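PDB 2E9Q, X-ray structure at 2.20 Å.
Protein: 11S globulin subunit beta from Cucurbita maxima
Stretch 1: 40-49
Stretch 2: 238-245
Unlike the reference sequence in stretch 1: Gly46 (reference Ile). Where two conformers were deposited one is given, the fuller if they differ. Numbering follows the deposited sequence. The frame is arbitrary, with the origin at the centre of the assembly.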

ATOM      1  N   ARG A  40      27.205 -17.055  -5.590  1.00 47.65           N
ATOM      2  CA  ARG A  40      28.308 -16.629  -4.743  1.00 44.22           C
ATOM      3  C   ARG A  40      29.282 -15.690  -5.426  1.00 49.34           C
ATOM      4  O   ARG A  40      29.590 -15.862  -6.601  1.00 48.68           O
ATOM      5  CB  ARG A  40      29.084 -17.840  -4.229  0.50 50.94           C
ATOM      6  CG  ARG A  40      28.320 -18.661  -3.225  0.50 45.53           C
ATOM      7  CD  ARG A  40      29.053 -19.930  -2.845  0.50 43.59           C
ATOM      8  NE  ARG A  40      28.191 -20.777  -2.033  0.50 37.84           N
ATOM      9  CZ  ARG A  40      26.981 -21.180  -2.406  0.50 41.13           C
ATOM     10  NH1 ARG A  40      26.482 -20.822  -3.587  0.50 40.10           N
ATOM     11  NH2 ARG A  40      26.259 -21.932  -1.591  0.50 48.00           N
ATOM     12  N   ALA A  41      29.764 -14.703  -4.672  1.00 43.58           N
ATOM     13  CA  ALA A  41      30.731 -13.726  -5.168  1.00 49.29           C
ATOM     14  C   ALA A  41      31.900 -13.617  -4.185  1.00 53.05           C
ATOM     15  O   ALA A  41      31.743 -13.189  -3.035  1.00 49.42           O
ATOM     16  CB  ALA A  41      30.069 -12.361  -5.349  1.00 51.44           C
ATOM     17  N   GLU A  42      33.077 -14.015  -4.647  1.00 60.39           N
ATOM     18  CA  GLU A  42      34.283 -13.987  -3.834  1.00 53.33           C
ATOM     19  C   GLU A  42      34.888 -12.589  -3.835  1.00 50.21           C
ATOM     20  O   GLU A  42      34.956 -11.923  -4.864  1.00 47.59           O
ATOM     21  CB  GLU A  42      35.294 -15.006  -4.384  1.00 53.04           C
ATOM     22  CG  GLU A  42      34.828 -16.463  -4.295  1.00 56.07           C
ATOM     23  CD  GLU A  42      34.926 -17.027  -2.889  1.00 62.51           C
ATOM     24  OE1 GLU A  42      34.210 -18.011  -2.586  1.00 55.13           O
ATOM     25  OE2 GLU A  42      35.730 -16.484  -2.091  1.00 63.25           O
ATOM     26  N   ALA A  43      35.322 -12.138  -2.672  1.00 44.37           N
ATOM     27  CA  ALA A  43      35.928 -10.822  -2.580  1.00 53.35           C
ATOM     28  C   ALA A  43      37.322 -10.956  -1.983  1.00 42.66           C
ATOM     29  O   ALA A  43      37.710 -12.030  -1.524  1.00 46.26           O
ATOM     30  CB  ALA A  43      35.062  -9.898  -1.710  1.00 46.25           C
ATOM     31  N   GLU A  44      38.067  -9.863  -1.993  1.00 43.69           N
ATOM     32  CA  GLU A  44      39.410  -9.862  -1.448  1.00 49.16           C
ATOM     33  C   GLU A  44      39.435 -10.301   0.007  1.00 52.25           C
ATOM     34  O   GLU A  44      40.289 -11.097   0.397  1.00 58.89           O
ATOM     35  CB  GLU A  44      40.031  -8.469  -1.584  1.00 51.99           C
ATOM     36  CG  GLU A  44      41.409  -8.331  -0.939  1.00 59.49           C
ATOM     37  CD  GLU A  44      42.002  -6.944  -1.126  1.00 61.03           C
ATOM     38  OE1 GLU A  44      42.973  -6.802  -1.899  1.00 60.11           O
ATOM     39  OE2 GLU A  44      41.487  -5.990  -0.503  1.00 75.15           O
ATOM     40  N   ALA A  45      38.488  -9.819   0.808  1.00 53.14           N
ATOM     41  CA  ALA A  45      38.474 -10.164   2.227  1.00 54.27           C
ATOM     42  C   ALA A  45      37.274 -10.952   2.727  1.00 51.27           C
ATOM     43  O   ALA A  45      36.963 -10.926   3.914  1.00 52.57           O
ATOM     44  CB  ALA A  45      38.636  -8.896   3.057  1.00 54.04           C
ATOM     45  N   GLY A  46      36.606 -11.667   1.834  1.00 51.23           N
ATOM     46  CA  GLY A  46      35.452 -12.446   2.244  1.00 40.54           C
ATOM     47  C   GLY A  46      34.651 -12.862   1.036  1.00 44.26           C
ATOM     48  O   GLY A  46      35.175 -12.877  -0.076  1.00 49.43           O
ATOM     49  N   PHE A  47      33.383 -13.193   1.239  1.00 41.96           N
ATOM     50  CA  PHE A  47      32.542 -13.602   0.124  1.00 48.00           C
ATOM     51  C   PHE A  47      31.061 -13.435   0.437  1.00 43.22           C
ATOM     52  O   PHE A  47      30.644 -13.482   1.591  1.00 48.12           O
ATOM     53  CB  PHE A  47      32.858 -15.060  -0.270  1.00 39.54           C
ATOM     54  CG  PHE A  47      32.647 -16.052   0.836  1.00 34.41           C
ATOM     55  CD1 PHE A  47      31.401 -16.635   1.036  1.00 37.80           C
ATOM     56  CD2 PHE A  47      33.697 -16.410   1.675  1.00 42.84           C
ATOM     57  CE1 PHE A  47      31.195 -17.562   2.052  1.00 34.55           C
ATOM     58  CE2 PHE A  47      33.511 -17.337   2.703  1.00 41.32           C
ATOM     59  CZ  PHE A  47      32.254 -17.918   2.892  1.00 40.93           C
ATOM     60  N   THR A  48      30.276 -13.252  -0.614  1.00 43.82           N
ATOM     61  CA  THR A  48      28.843 -13.041  -0.504  1.00 41.08           C
ATOM     62  C   THR A  48      28.026 -14.138  -1.172  1.00 41.05           C
ATOM     63  O   THR A  48      28.243 -14.471  -2.340  1.00 40.48           O
ATOM     64  CB  THR A  48      28.466 -11.708  -1.159  1.00 45.27           C
ATOM     65  OG1 THR A  48      29.173 -10.653  -0.500  1.00 48.13           O
ATOM     66  CG2 THR A  48      26.954 -11.473  -1.095  1.00 44.35           C
ATOM     67  N   GLU A  49      27.076 -14.681  -0.425  1.00 34.88           N
ATOM     68  CA  GLU A  49      26.206 -15.722  -0.926  1.00 41.27           C
ATOM     69  C   GLU A  49      24.784 -15.156  -1.035  1.00 47.52           C
ATOM     70  O   GLU A  49      24.336 -14.401  -0.152  1.00 37.49           O
ATOM     71  CB  GLU A  49      26.241 -16.917   0.022  1.00 40.18           C
ATOM     72  CG  GLU A  49      27.607 -17.610   0.087  1.00 51.11           C
ATOM     73  CD  GLU A  49      27.632 -18.735   1.101  1.00 52.77           C
ATOM     74  OE1 GLU A  49      27.771 -18.452   2.312  1.00 53.09           O
ATOM     75  OE2 GLU A  49      27.491 -19.903   0.689  1.00 57.69           O
ATOM     76  N   GLU A 238      39.765  -4.845  -8.426  1.00 55.83           N
ATOM     77  CA  GLU A 238      39.416  -6.251  -8.636  1.00 59.69           C
ATOM     78  C   GLU A 238      39.044  -6.915  -7.319  1.00 55.76           C
ATOM     79  O   GLU A 238      38.852  -8.128  -7.263  1.00 53.10           O
ATOM     80  CB  GLU A 238      40.606  -7.002  -9.251  1.00 62.65           C
ATOM     81  CG  GLU A 238      41.112  -6.415 -10.566  1.00 70.91           C
ATOM     82  CD  GLU A 238      40.271  -6.829 -11.757  1.00 70.59           C
ATOM     83  OE1 GLU A 238      40.429  -6.227 -12.840  1.00 74.54           O
ATOM     84  OE2 GLU A 238      39.456  -7.765 -11.610  1.00 80.63           O
ATOM     85  N   ARG A 239      38.932  -6.111  -6.266  1.00 53.16           N
ATOM     86  CA  ARG A 239      38.613  -6.616  -4.929  1.00 50.26           C
ATOM     87  C   ARG A 239      37.156  -6.953  -4.663  1.00 44.31           C
ATOM     88  O   ARG A 239      36.837  -7.614  -3.677  1.00 46.99           O
ATOM     89  CB  ARG A 239      39.059  -5.599  -3.876  1.00 53.20           C
ATOM     90  CG  ARG A 239      40.551  -5.336  -3.824  1.00 56.01           C
ATOM     91  CD  ARG A 239      40.840  -4.244  -2.813  1.00 50.59           C
ATOM     92  NE  ARG A 239      40.160  -3.022  -3.208  1.00 55.63           N
ATOM     93  CZ  ARG A 239      39.988  -1.971  -2.419  1.00 58.06           C
ATOM     94  NH1 ARG A 239      39.352  -0.905  -2.876  1.00 44.38           N
ATOM     95  NH2 ARG A 239      40.447  -1.993  -1.175  1.00 52.70           N
ATOM     96  N   ASP A 240      36.276  -6.495  -5.545  1.00 50.48           N
ATOM     97  CA  ASP A 240      34.838  -6.692  -5.397  1.00 54.74           C
ATOM     98  C   ASP A 240      34.316  -5.884  -4.191  1.00 52.35           C
ATOM     99  O   ASP A 240      34.875  -4.840  -3.867  1.00 57.00           O
ATOM    100  CB  ASP A 240      34.483  -8.169  -5.263  1.00 50.27           C
ATOM    101  CG  ASP A 240      33.023  -8.444  -5.616  1.00 59.19           C
ATOM    102  OD1 ASP A 240      32.209  -8.689  -4.699  1.00 50.96           O
ATOM    103  OD2 ASP A 240      32.687  -8.397  -6.821  1.00 54.38           O
ATOM    104  N   ARG A 241      33.286  -6.373  -3.512  1.00 53.69           N
ATOM    105  CA  ARG A 241      32.670  -5.628  -2.411  1.00 51.83           C
ATOM    106  C   ARG A 241      33.228  -5.696  -0.979  1.00 60.87           C
ATOM    107  O   ARG A 241      32.899  -4.836  -0.150  1.00 50.34           O
ATOM    108  CB  ARG A 241      31.180  -5.967  -2.374  1.00 47.61           C
ATOM    109  CG  ARG A 241      30.834  -7.214  -1.585  1.00 42.70           C
ATOM    110  CD  ARG A 241      29.511  -7.791  -2.076  1.00 50.43           C
ATOM    111  NE  ARG A 241      29.647  -8.279  -3.443  1.00 57.04           N
ATOM    112  CZ  ARG A 241      28.838  -7.954  -4.445  1.00 65.46           C
ATOM    113  NH1 ARG A 241      27.820  -7.135  -4.222  1.00 63.03           N
ATOM    114  NH2 ARG A 241      29.057  -8.434  -5.671  1.00 55.17           N
ATOM    115  N   ILE A 242      34.032  -6.711  -0.668  1.00 52.33           N
ATOM    116  CA  ILE A 242      34.602  -6.827   0.670  1.00 48.08           C
ATOM    117  C   ILE A 242      36.119  -6.669   0.533  1.00 56.71           C
ATOM    118  O   ILE A 242      36.788  -7.534  -0.035  1.00 58.69           O
ATOM    119  CB  ILE A 242      34.254  -8.193   1.300  1.00 49.90           C
ATOM    120  CG1 ILE A 242      32.734  -8.409   1.279  1.00 52.07           C
ATOM    121  CG2 ILE A 242      34.758  -8.256   2.732  1.00 46.85           C
ATOM    122  CD1 ILE A 242      32.295  -9.781   1.770  1.00 40.82           C
ATOM    123  N   VAL A 243      36.660  -5.565   1.043  1.00 48.34           N
ATOM    124  CA  VAL A 243      38.089  -5.296   0.910  1.00 46.60           C
ATOM    125  C   VAL A 243      38.960  -5.390   2.170  1.00 51.94           C
ATOM    126  O   VAL A 243      38.485  -5.276   3.300  1.00 50.35           O
ATOM    127  CB  VAL A 243      38.308  -3.911   0.284  1.00 48.75           C
ATOM    128  CG1 VAL A 243      37.514  -3.797  -1.011  1.00 47.57           C
ATOM    129  CG2 VAL A 243      37.881  -2.824   1.263  1.00 52.05           C
ATOM    130  N   GLN A 244      40.252  -5.605   1.953  1.00 58.28           N
ATOM    131  CA  GLN A 244      41.211  -5.696   3.047  1.00 60.39           C
ATOM    132  C   GLN A 244      41.604  -4.266   3.400  1.00 50.58           C
ATOM    133  O   GLN A 244      41.999  -3.499   2.524  1.00 56.93           O
ATOM    134  CB  GLN A 244      42.455  -6.464   2.594  1.00 68.26           C
ATOM    135  CG  GLN A 244      43.365  -6.918   3.726  1.00 79.98           C
ATOM    136  CD  GLN A 244      42.852  -8.177   4.401  1.00 94.54           C
ATOM    137  OE1 GLN A 244      43.432  -8.662   5.378  1.00 93.03           O
ATOM    138  NE2 GLN A 244      41.759  -8.724   3.872  1.00103.66           N
ATOM    139  N   VAL A 245      41.473  -3.894   4.667  1.00 51.83           N
ATOM    140  CA  VAL A 245      41.850  -2.543   5.074  1.00 58.26           C
ATOM    141  C   VAL A 245      43.368  -2.516   5.239  1.00 65.54           C
ATOM    142  O   VAL A 245      43.957  -3.406   5.856  1.00 58.17           O
ATOM    143  CB  VAL A 245      41.195  -2.131   6.410  1.00 45.85           C
ATOM    144  CG1 VAL A 245      39.686  -2.260   6.306  1.00 63.89           C
ATOM    145  CG2 VAL A 245      41.726  -2.978   7.534  1.00 41.72           C
TER
HETATM  146  O   HOH W   1      42.527  -3.350  -0.282  1.00 50.07           O

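Glu44 OE2 takes the place of a backbone carbonyl, accepting the Gln244 amide hydrogen (Gln244 N to Glu44 OE2, 2.8 Å, nearly linear), so a side chain of one stretch bonds a main-chain amide of the other. To reach it, Glu44 extends fully (chi1 and chi2 both t). The same oxygen lies near the plane of the Arg239 guanidinium, at its edge, but Glu44 OE2 to Arg239 NH2 is 4.2 Å, too long for a salt bridge. Water 1 fills the gap, donating to Glu44 OE2 (2.8 Å) and to Gln244 O (2.9 Å) while accepting from Arg239 NH2 (2.6 Å).

Two backbone bonds fix the turn that joins the strands of stretch 1. Glu44 N donates to Arg239 O (3.1 Å) and Ala45 N to Ile242 O (3.0 Å), so successive amides are held by carbonyls three residues apart. Glu44 N also lies 3.3 Å from Ile242 O, but the angle is too poor for a bond. Within stretch 1 the hairpin is tied by Ala41 N to Thr48 O and Thr48 N to Ala41 O (both 2.8 Å), and by Ala43 N to Gly46 O (2.7 Å). Strand 46-49 runs antiparallel to strand 242-244, with axes 7.4 Å apart at closest approach; no backbone hydrogen bonds link these two strands, and side chains occupy the space between them.

Ile242 is the apolar centre of the contact. Its CB packs on Ala43 CB (3.6 Å) and its CG2 on Ala45 CB (3.9 Å), while CD1 reaches Phe47 N (3.6 Å). The short alanine side chains meet stretch 2 directly: Ala43 CB lies 3.4 Å from Ile242 O and 3.5 Å from Arg239 O, and Ala45 CB lies 3.2 Å from the side-chain atom Gln244 NE2. Gly46, which differs from the reference isoleucine, has backbone angles (165/-159) that would jam a CB against the preceding carbonyl; an ideal CB would also sit tightly, 3.3 Å from Ile242 CD1.

Asp240 and Arg241 form a charged pair beside this apolar patch. Asp240 OD1 accepts from Arg241 N (2.8 Å) and forms a salt bridge with Arg241 NE (2.9 Å), which ties the bent arginine side chain to its neighbour while its end approaches stretch 1. The aliphatic part of Arg241 meets stretch 1, with Arg241 CD 3.3 Å from Thr48 OG1, and Arg241 NH2 lies 4.1 Å from Ala41 CB. Phe47 points away from stretch 2, as does Glu42. In all, 571 Å² is buried between the stretches.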